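Local coordinates for cell division control protein (Pyrococcus abyssi, PDB 6RPP) that is an intein of the HINT fold that probably excises itself from its host replicative helicase by protein splicing, joining the flanking host sequences, at residues Tyr7-Val12 with Lys89-Thr94. The protein carries 2 engineered substitutions. Numbering follows the deposited sequence.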
ATOM      1  N   TYR A   7      -1.722  -6.122  -7.433  1.00 15.66           N
ATOM      2  CA  TYR A   7      -0.678  -5.927  -8.451  1.00 16.27           C
ATOM      3  C   TYR A   7      -0.705  -4.543  -9.083  1.00 20.65           C
ATOM      4  O   TYR A   7       0.357  -3.900  -9.274  1.00 16.16           O
ATOM      5  CB  TYR A   7      -0.844  -6.987  -9.538  1.00 17.18           C
ATOM      6  CG  TYR A   7       0.319  -7.113 -10.497  1.00 17.83           C
ATOM      7  CD1 TYR A   7       0.572  -6.129 -11.415  1.00 19.57           C
ATOM      8  CD2 TYR A   7       1.056  -8.267 -10.521  1.00 18.70           C
ATOM      9  CE1 TYR A   7       1.621  -6.260 -12.309  1.00 19.61           C
ATOM     10  CE2 TYR A   7       2.087  -8.418 -11.445  1.00 21.52           C
ATOM     11  CZ  TYR A   7       2.369  -7.383 -12.285  1.00 23.12           C
ATOM     12  OH  TYR A   7       3.412  -7.537 -13.202  1.00 26.98           O
ATOM     13  N   GLU A   8      -1.898  -4.071  -9.435  1.00 16.05           N
ATOM     14  CA  GLU A   8      -2.010  -2.889 -10.313  1.00 15.95           C
ATOM     15  C   GLU A   8      -1.959  -1.583  -9.535  1.00 17.02           C
ATOM     16  O   GLU A   8      -2.046  -0.508 -10.168  1.00 18.36           O
ATOM     17  CB  GLU A   8      -3.263  -2.938 -11.158  1.00 17.17           C
ATOM     18  CG  GLU A   8      -3.275  -4.079 -12.159  1.00 18.59           C
ATOM     19  CD  GLU A   8      -4.503  -4.087 -13.035  1.00 21.66           C
ATOM     20  OE1 GLU A   8      -5.621  -4.350 -12.512  1.00 24.28           O
ATOM     21  OE2 GLU A   8      -4.401  -3.842 -14.239  1.00 26.39           O
ATOM     22  N   THR A   9      -1.902  -1.632  -8.194  1.00 17.49           N
ATOM     23  CA  THR A   9      -1.713  -0.423  -7.388  1.00 16.40           C
ATOM     24  C   THR A   9      -0.438   0.262  -7.871  1.00 19.10           C
ATOM     25  O   THR A   9       0.603  -0.377  -7.904  1.00 17.93           O
ATOM     26  CB  THR A   9      -1.570  -0.805  -5.925  1.00 20.19           C
ATOM     27  OG1 THR A   9      -2.662  -1.698  -5.561  1.00 17.41           O
ATOM     28  CG2 THR A   9      -1.595   0.419  -5.003  1.00 20.17           C
ATOM     29  N   GLU A  10      -0.522   1.539  -8.308  1.00 17.03           N
ATOM     30  CA  GLU A  10       0.630   2.194  -8.921  1.00 15.34           C
ATOM     31  C   GLU A  10       1.387   3.060  -7.910  1.00 17.24           C
ATOM     32  O   GLU A  10       0.846   4.041  -7.376  1.00 15.92           O
ATOM     33  CB  GLU A  10       0.175   3.044 -10.116  1.00 19.03           C
ATOM     34  CG  GLU A  10      -0.377   2.197 -11.250  1.00 22.50           C
ATOM     35  CD  GLU A  10      -0.533   2.884 -12.596  1.00 28.67           C
ATOM     36  OE1 GLU A  10      -0.258   4.117 -12.735  1.00 24.84           O
ATOM     37  OE2 GLU A  10      -0.989   2.176 -13.558  1.00 28.73           O
ATOM     38  N   VAL A  11       2.631   2.686  -7.637  1.00 14.85           N
ATOM     39  CA  VAL A  11       3.496   3.381  -6.679  1.00 14.17           C
ATOM     40  C   VAL A  11       4.111   4.586  -7.354  1.00 19.32           C
ATOM     41  O   VAL A  11       4.680   4.465  -8.447  1.00 17.76           O
ATOM     42  CB  VAL A  11       4.605   2.435  -6.197  1.00 14.86           C
ATOM     43  CG1 VAL A  11       5.503   3.117  -5.202  1.00 19.03           C
ATOM     44  CG2 VAL A  11       3.943   1.155  -5.542  1.00 17.89           C
ATOM     45  N   VAL A  12       4.003   5.754  -6.709  1.00 16.19           N
ATOM     46  CA  VAL A  12       4.695   6.950  -7.191  1.00 21.75           C
ATOM     47  C   VAL A  12       6.174   6.892  -6.806  1.00 20.25           C
ATOM     48  O   VAL A  12       6.548   6.828  -5.627  1.00 20.18           O
ATOM     49  CB  VAL A  12       4.003   8.211  -6.663  1.00 17.36           C
ATOM     50  CG1 VAL A  12       4.686   9.486  -7.211  1.00 21.91           C
ATOM     51  CG2 VAL A  12       2.567   8.217  -7.048  1.00 20.10           C
ATOM     52  N   LYS A  89     -10.359   8.447  -5.038  1.00 19.05           N
ATOM     53  CA  LYS A  89      -9.259   7.495  -5.007  1.00 17.75           C
ATOM     54  C   LYS A  89      -9.819   6.085  -4.906  1.00 19.23           C
ATOM     55  O   LYS A  89     -10.897   5.886  -4.324  1.00 19.29           O
ATOM     56  CB  LYS A  89      -8.319   7.804  -3.829  1.00 17.74           C
ATOM     57  CG  LYS A  89      -7.804   9.257  -3.822  1.00 17.24           C
ATOM     58  CD  LYS A  89      -7.199   9.629  -5.167  1.00 17.66           C
ATOM     59  CE  LYS A  89      -6.387  10.950  -5.095  1.00 18.95           C
ATOM     60  NZ  LYS A  89      -7.228  12.176  -4.898  1.00 19.94           N
ATOM     61  N   ARG A  90      -9.147   5.105  -5.532  1.00 15.36           N
ATOM     62  CA  ARG A  90      -9.633   3.722  -5.526  1.00 15.81           C
ATOM     63  C   ARG A  90      -8.435   2.809  -5.277  1.00 19.12           C
ATOM     64  O   ARG A  90      -7.368   3.026  -5.882  1.00 17.86           O
ATOM     65  CB  ARG A  90     -10.244   3.355  -6.873  1.00 20.80           C
ATOM     66  CG  ARG A  90     -11.488   4.149  -7.289  1.00 36.72           C
ATOM     67  CD  ARG A  90     -11.787   3.883  -8.763  1.00 60.50           C
ATOM     68  NE  ARG A  90     -13.136   3.355  -8.977  1.00 73.43           N
ATOM     69  CZ  ARG A  90     -13.417   2.066  -9.166  1.00 77.96           C
ATOM     70  NH1 ARG A  90     -12.439   1.160  -9.170  1.00 74.77           N
ATOM     71  NH2 ARG A  90     -14.677   1.684  -9.356  1.00 81.90           N
ATOM     72  N   ILE A  91      -8.574   1.789  -4.421  1.00 16.98           N
ATOM     73  CA  ILE A  91      -7.456   0.852  -4.249  1.00 18.18           C
ATOM     74  C   ILE A  91      -8.058  -0.498  -3.857  1.00 17.70           C
ATOM     75  O   ILE A  91      -9.075  -0.563  -3.157  1.00 18.62           O
ATOM     76  CB  ILE A  91      -6.451   1.384  -3.192  1.00 14.85           C
ATOM     77  CG1 ILE A  91      -5.171   0.504  -3.174  1.00 15.12           C
ATOM     78  CG2 ILE A  91      -7.132   1.482  -1.792  1.00 15.22           C
ATOM     79  CD1 ILE A  91      -4.052   1.119  -2.389  1.00 18.67           C
ATOM     80  N   ARG A  92      -7.395  -1.588  -4.252  1.00 16.24           N
ATOM     81  CA  ARG A  92      -7.833  -2.945  -3.932  1.00 15.01           C
ATOM     82  C   ARG A  92      -6.823  -3.543  -2.981  1.00 13.47           C
ATOM     83  O   ARG A  92      -5.609  -3.568  -3.304  1.00 17.13           O
ATOM     84  CB  ARG A  92      -7.978  -3.780  -5.219  1.00 17.17           C
ATOM     85  CG  ARG A  92      -9.069  -3.243  -6.170  1.00 18.60           C
ATOM     86  CD  ARG A  92      -9.294  -4.083  -7.347  1.00 18.71           C
ATOM     87  NE  ARG A  92     -10.293  -3.511  -8.255  1.00 29.44           N
ATOM     88  CZ  ARG A  92     -11.601  -3.758  -8.233  1.00 41.96           C
ATOM     89  NH1 ARG A  92     -12.119  -4.622  -7.365  1.00 44.29           N
ATOM     90  NH2 ARG A  92     -12.391  -3.159  -9.126  1.00 36.82           N
ATOM     91  N   VAL A  93      -7.298  -3.946  -1.781  1.00 16.65           N
ATOM     92  CA  VAL A  93      -6.414  -4.351  -0.685  1.00 15.49           C
ATOM     93  C   VAL A  93      -6.948  -5.600  -0.005  1.00 17.48           C
ATOM     94  O   VAL A  93      -8.133  -5.947  -0.117  1.00 17.91           O
ATOM     95  CB  VAL A  93      -6.234  -3.244   0.373  1.00 17.31           C
ATOM     96  CG1 VAL A  93      -5.687  -1.945  -0.271  1.00 17.42           C
ATOM     97  CG2 VAL A  93      -7.573  -2.914   1.018  1.00 18.66           C
ATOM     98  N   THR A  94      -6.052  -6.258   0.770  1.00 17.91           N
ATOM     99  CA  THR A  94      -6.536  -7.360   1.578  1.00 16.25           C
ATOM    100  C   THR A  94      -7.438  -6.846   2.713  1.00 17.97           C
ATOM    101  O   THR A  94      -7.373  -5.681   3.130  1.00 18.38           O
ATOM    102  CB  THR A  94      -5.376  -8.145   2.181  1.00 17.98           C
ATOM    103  OG1 THR A  94      -4.651  -7.270   3.057  1.00 18.21           O
ATOM    104  CG2 THR A  94      -4.428  -8.651   1.095  1.00 16.35           C
TER
HETATM  105  O   HOH W   1      -5.348  -1.365  -6.310  1.00 19.32           O
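Thr-9 meets Ile-91 through a methyl and is tied to the next residue, Arg-92, through a water, a worked example of a threonine serving two surroundings with its two branches. CG2 of Thr-9 is swung opposite the backbone N and rests against the end of Ile-91, the two side chains crossing at a slant, with CD1 at 3.7 Å and CG1 at 4.0 Å. Ile-91 extends to meet it: CG1 is anti to N (chi1 -171°) and CD1 continues the chain outward (chi2 168°), although its CB does not point straight at the threonine. The hydroxyl, held beside the backbone N, accepts a hydrogen bond from a water 2.8 Å from OG1 of Thr-9. That water in turn accepts the backbone N-H of Arg-92, 2.9 Å from its N, while the same hydroxyl donates to the carbonyl O of Asp-6. A valine in place of Thr-9 would probably leave the bridging water and the Asp-6 carbonyl without their hydroxyl partner. A second polar link comes from Asn-161, whose OD1 accepts from Glu-10 N and whose ND2 donates to Arg-90 O. The contact thus joins the N-terminal segment of this HINT domain to edge strand 90-93, with Ala-160 of strand 157-160 against Thr-9 and strands 80-85 and 163-166 against Ile-91.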